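Local atomic coordinates of epidermal growth factor receptor pathway substrate 8-like protein 1 (Mus musculus, PDB entry 2CY5), a protein that probably works in growth factor receptor signalling, where its phosphotyrosine-binding (PTB) domain is expected to recognise peptide segments of partner proteins. Residues 26-29 against 30-34; 102-105 against 106-110. All coordinates share one frame; numbering follows the deposited sequence.

Contact 1: 26-29 against 30-34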
loop_
_atom_site.group_PDB
_atom_site.type_symbol
_atom_site.label_atom_id
_atom_site.label_comp_id
_atom_site.label_asym_id
_atom_site.label_seq_id
_atom_site.Cartn_x
_atom_site.Cartn_y
_atom_site.Cartn_z
ATOM N N GLY A 26 -13.264 -1.374 15.240
ATOM C CA GLY A 26 -14.103 -0.303 15.862
ATOM C C GLY A 26 -13.946 1.059 15.185
ATOM O O GLY A 26 -14.273 2.118 15.786
ATOM N N VAL A 27 -13.366 1.110 13.970
ATOM C CA VAL A 27 -13.181 2.403 13.399
ATOM C C VAL A 27 -14.216 2.438 12.238
ATOM O O VAL A 27 -13.985 1.858 11.134
ATOM C CB VAL A 27 -11.713 2.626 12.849
ATOM C CG1 VAL A 27 -11.617 4.067 12.185
ATOM C CG2 VAL A 27 -10.750 2.511 13.975
ATOM N N HIS A 28 -15.280 3.193 12.439
ATOM C CA HIS A 28 -16.405 3.147 11.445
ATOM C C HIS A 28 -16.713 4.447 10.857
ATOM O O HIS A 28 -17.397 4.487 9.803
ATOM C CB HIS A 28 -17.671 2.575 12.158
ATOM C CG HIS A 28 -17.435 1.263 12.850
ATOM N ND1 HIS A 28 -17.953 0.968 14.093
ATOM C CD2 HIS A 28 -16.643 0.204 12.515
ATOM C CE1 HIS A 28 -17.484 -0.213 14.499
ATOM N NE2 HIS A 28 -16.686 -0.693 13.563
ATOM N N THR A 29 -16.359 5.526 11.557
ATOM C CA THR A 29 -16.673 6.862 11.080
ATOM C C THR A 29 -15.433 7.754 10.964
ATOM O O THR A 29 -14.422 7.389 11.488
ATOM C CB THR A 29 -17.550 7.676 12.051
ATOM O OG1 THR A 29 -16.873 7.820 13.317
ATOM C CG2 THR A 29 -18.868 6.897 12.226
ATOM N N VAL A 30 -15.549 8.871 10.210
ATOM C CA VAL A 30 -14.498 9.850 10.124
ATOM C C VAL A 30 -14.044 10.267 11.504
ATOM O O VAL A 30 -12.839 10.487 11.746
ATOM C CB VAL A 30 -14.984 11.096 9.333
ATOM C CG1 VAL A 30 -13.820 12.234 9.355
ATOM C CG2 VAL A 30 -15.149 10.681 7.905
ATOM N N GLU A 31 -14.993 10.469 12.433
ATOM C CA GLU A 31 -14.648 10.852 13.770
ATOM C C GLU A 31 -13.774 9.748 14.476
ATOM O O GLU A 31 -12.760 10.121 15.165
ATOM C CB GLU A 31 -15.901 11.049 14.597
ATOM C CG GLU A 31 -16.382 12.403 14.696
ATOM C CD GLU A 31 -15.604 13.153 15.807
ATOM O OE1 GLU A 31 -14.334 13.207 15.690
ATOM O OE2 GLU A 31 -16.242 13.686 16.789
ATOM N N ASP A 32 -14.191 8.463 14.336
ATOM C CA ASP A 32 -13.383 7.366 14.926
ATOM C C ASP A 32 -11.934 7.439 14.324
ATOM O O ASP A 32 -10.909 7.287 15.036
ATOM C CB ASP A 32 -13.856 5.990 14.579
ATOM C CG ASP A 32 -15.282 5.629 15.181
ATOM O OD1 ASP A 32 -15.634 6.124 16.307
ATOM O OD2 ASP A 32 -16.010 4.765 14.583
ATOM N N ALA A 33 -11.863 7.714 13.032
ATOM C CA ALA A 33 -10.558 7.767 12.376
ATOM C C ALA A 33 -9.741 8.894 12.892
ATOM O O ALA A 33 -8.495 8.712 13.065
ATOM C CB ALA A 33 -10.735 7.895 10.844
ATOM N N SER A 34 -10.369 10.091 13.092
ATOM C CA SER A 34 -9.580 11.224 13.636
ATOM C C SER A 34 -9.103 10.877 15.062
ATOM O O SER A 34 -7.981 11.252 15.460
ATOM C CB SER A 34 -10.400 12.578 13.754
ATOM O OG SER A 34 -10.955 12.899 12.569
#

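Contact 2: 102-105 against 106-110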
loop_
_atom_site.group_PDB
_atom_site.type_symbol
_atom_site.label_atom_id
_atom_site.label_comp_id
_atom_site.label_asym_id
_atom_site.label_seq_id
_atom_site.Cartn_x
_atom_site.Cartn_y
_atom_site.Cartn_z
ATOM N N PRO A 102 -6.973 -2.683 -5.275
ATOM C CA PRO A 102 -7.380 -4.044 -5.776
ATOM C C PRO A 102 -6.622 -5.249 -5.168
ATOM O O PRO A 102 -7.211 -6.263 -4.747
ATOM C CB PRO A 102 -7.108 -3.957 -7.303
ATOM C CG PRO A 102 -5.803 -3.034 -7.374
ATOM C CD PRO A 102 -6.268 -1.903 -6.340
ATOM N N GLU A 103 -5.364 -5.067 -5.027
ATOM C CA GLU A 103 -4.540 -6.090 -4.433
ATOM C C GLU A 103 -4.570 -6.328 -2.906
ATOM O O GLU A 103 -4.034 -7.364 -2.339
ATOM C CB GLU A 103 -3.136 -5.762 -4.774
ATOM C CG GLU A 103 -2.795 -6.139 -6.192
ATOM C CD GLU A 103 -3.662 -5.485 -7.225
ATOM O OE1 GLU A 103 -4.838 -5.902 -7.322
ATOM O OE2 GLU A 103 -3.174 -4.569 -7.939
ATOM N N ARG A 104 -5.086 -5.334 -2.196
ATOM C CA ARG A 104 -5.092 -5.429 -0.728
ATOM C C ARG A 104 -6.335 -6.032 -0.181
ATOM O O ARG A 104 -7.411 -5.774 -0.658
ATOM C CB ARG A 104 -4.864 -3.976 -0.089
ATOM C CG ARG A 104 -3.391 -3.542 -0.460
ATOM C CD ARG A 104 -3.120 -2.165 0.222
ATOM N NE ARG A 104 -1.732 -2.077 0.258
ATOM C CZ ARG A 104 -0.990 -2.391 1.321
ATOM N NH1 ARG A 104 -1.490 -2.790 2.447
ATOM N NH2 ARG A 104 0.264 -2.234 1.229
ATOM N N ALA A 105 -6.212 -6.726 0.909
ATOM C CA ALA A 105 -7.382 -7.397 1.514
ATOM C C ALA A 105 -8.309 -6.364 2.254
ATOM O O ALA A 105 -9.515 -6.610 2.391
ATOM C CB ALA A 105 -6.917 -8.360 2.508
ATOM N N GLN A 106 -7.766 -5.204 2.667
ATOM C CA GLN A 106 -8.539 -4.244 3.454
ATOM C C GLN A 106 -8.338 -2.847 2.881
ATOM O O GLN A 106 -7.310 -2.579 2.247
ATOM C CB GLN A 106 -8.024 -4.246 4.857
ATOM C CG GLN A 106 -8.493 -5.537 5.679
ATOM C CD GLN A 106 -7.865 -5.661 7.090
ATOM O OE1 GLN A 106 -6.801 -5.003 7.438
ATOM N NE2 GLN A 106 -8.496 -6.562 7.923
ATOM N N PRO A 107 -9.299 -1.949 3.149
ATOM C CA PRO A 107 -9.137 -0.559 2.641
ATOM C C PRO A 107 -8.111 0.138 3.603
ATOM O O PRO A 107 -7.805 -0.343 4.707
ATOM C CB PRO A 107 -10.462 0.113 2.917
ATOM C CG PRO A 107 -11.323 -0.953 3.674
ATOM C CD PRO A 107 -10.653 -2.230 3.681
ATOM N N ASP A 108 -7.606 1.307 3.171
ATOM C CA ASP A 108 -6.654 2.037 4.028
ATOM C C ASP A 108 -7.248 3.468 4.201
ATOM O O ASP A 108 -7.934 3.980 3.226
ATOM C CB ASP A 108 -5.384 2.272 3.214
ATOM C CG ASP A 108 -4.631 0.971 2.865
ATOM O OD1 ASP A 108 -4.529 0.269 3.887
ATOM O OD2 ASP A 108 -4.161 0.710 1.688
ATOM N N VAL A 109 -6.899 4.040 5.357
ATOM C CA VAL A 109 -7.211 5.440 5.625
ATOM C C VAL A 109 -5.905 6.249 5.420
ATOM O O VAL A 109 -4.885 5.897 6.041
ATOM C CB VAL A 109 -7.667 5.587 7.047
ATOM C CG1 VAL A 109 -7.669 7.146 7.422
ATOM C CG2 VAL A 109 -9.045 4.858 7.138
ATOM N N HIS A 110 -5.919 7.290 4.601
ATOM C CA HIS A 110 -4.733 8.139 4.479
ATOM C C HIS A 110 -5.135 9.596 5.064
ATOM O O HIS A 110 -6.217 10.164 4.714
ATOM C CB HIS A 110 -4.378 8.336 3.053
ATOM C CG HIS A 110 -4.122 7.073 2.267
ATOM N ND1 HIS A 110 -2.881 6.462 2.245
ATOM C CD2 HIS A 110 -4.949 6.292 1.502
ATOM C CE1 HIS A 110 -2.973 5.344 1.518
ATOM N NE2 HIS A 110 -4.209 5.212 1.068
HETATM O O HOH W 1 -4.712 -2.321 3.530
#

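Contact 1: 26-29 against 30-34
Thr29 and Asp32 hold each other across the start of helix 30-42. Thr29 OG1 takes the backbone N-H of Asp32, and Asp32 OD2 takes those of His28 and Thr29. Thr29 OG1 accepts from Asp32 N at 2.9 Å, with an N-H...O angle of 166°. The hydroxyl can do this because OG1 stands between the backbone N and the carbonyl carbon (chi1 60°), which turns it over the first helical turn. In return the carboxylate of Asp32 folds back over the residues before the helix. With CG beside its own backbone N (chi1 -66°), it reaches back to the N-H groups there. His28 N gives Asp32 OD2 a fairly straight bond of 2.8 Å, on the anti lone pair of OD2. Thr29 N gives a more bent one of 3.1 Å and comes from above the carboxylate plane. Two donors thus grip one oxygen, which should favour the charged form of the carboxylate. OD1 turns to a different partner, forming a salt bridge with Arg35 NH2, three residues later on the same helix.

The backbone adds a regular helical bond. Ala33 N donates to Thr29 O at 3.0 Å. Beside the capping bonds, Val27 lies along the turn. Its CG1 packs 3.8 Å from Asp32 CB and 4.2 Å from Ala33 CB. Val27 and Asp32 run past one another in opposite directions. Val30 instead faces the sheet and touches Arg81, Asp83, Val85 and Leu96, while Ala33 also rests on Leu96. The first turn is therefore seated on strands 79-85 and 94-99. Thr29 at the N-cap and Asp32 three residues later form a capping box, a classic motif at the N-terminus of an alpha-helix, in which the two side chains accept each other's backbone N-H.

Contact 2: 102-105 against 106-110
One ordered water lies between Arg104 NH1 of the loop and the pair Gln106 O and Asp108 OD1. The water donates to Asp108 OD1 at 2.6 Å and to Gln106 O at 2.9 Å, and so bridges these two. Its tie to Arg104 is slight: it accepts a weak bond of 3.4 Å from Arg104 NH1.

Arg104 and Asp108 meet more loosely within the chain. The two side chains cross at about a right angle, and their flat groups are turned 65° apart. Arg104 CD touches Asp108 OD2 at 3.4 Å. Arg104 NE is 4.0 Å from the same oxygen, Asp108 OD2, a long salt bridge. OD2 lies well out of the guanidinium plane, and no N-H points at it, so only charge attraction is at work. The arginine chain is extended from CG to NE (chi2 -177°, chi3 160°), which brings CD and NE beside Asp108 OD2. Its stronger partner is Asp108 of the second subunit, which pairs with Arg104 NH2. The reciprocal salt bridge joins Asp108 here to Arg104 of that subunit. Ala105 also makes backbone hydrogen bonds to the second subunit. The arrangement of charges is that of a reciprocal Arg-Asp salt-bridge pair at a dimer interface, built where the loop after strand 94-99 enters strand 108-114 of the antiparallel PTB sheet.

Contact 1 comes first along the chain and closes before contact 2 opens. Their centres lie about 16 Å apart, and their nearest atoms are about 5 Å apart without touching. Contact 1 begins helix 30-42, after strand 9-20. Contact 2 leads from the loop after strand 94-99 into strand 108-114. The two are tied through one antiparallel sheet: strand 94-99 packs against the helix start and pairs with strand 108-114, which neighbours strand 9-20. Both lie in the PTB domain, of the PH clan. Contact 1 sets the helix start against this sheet, touched by no other chain of the assembly; contact 2 places a loop of the sheet at the interface with the second subunit.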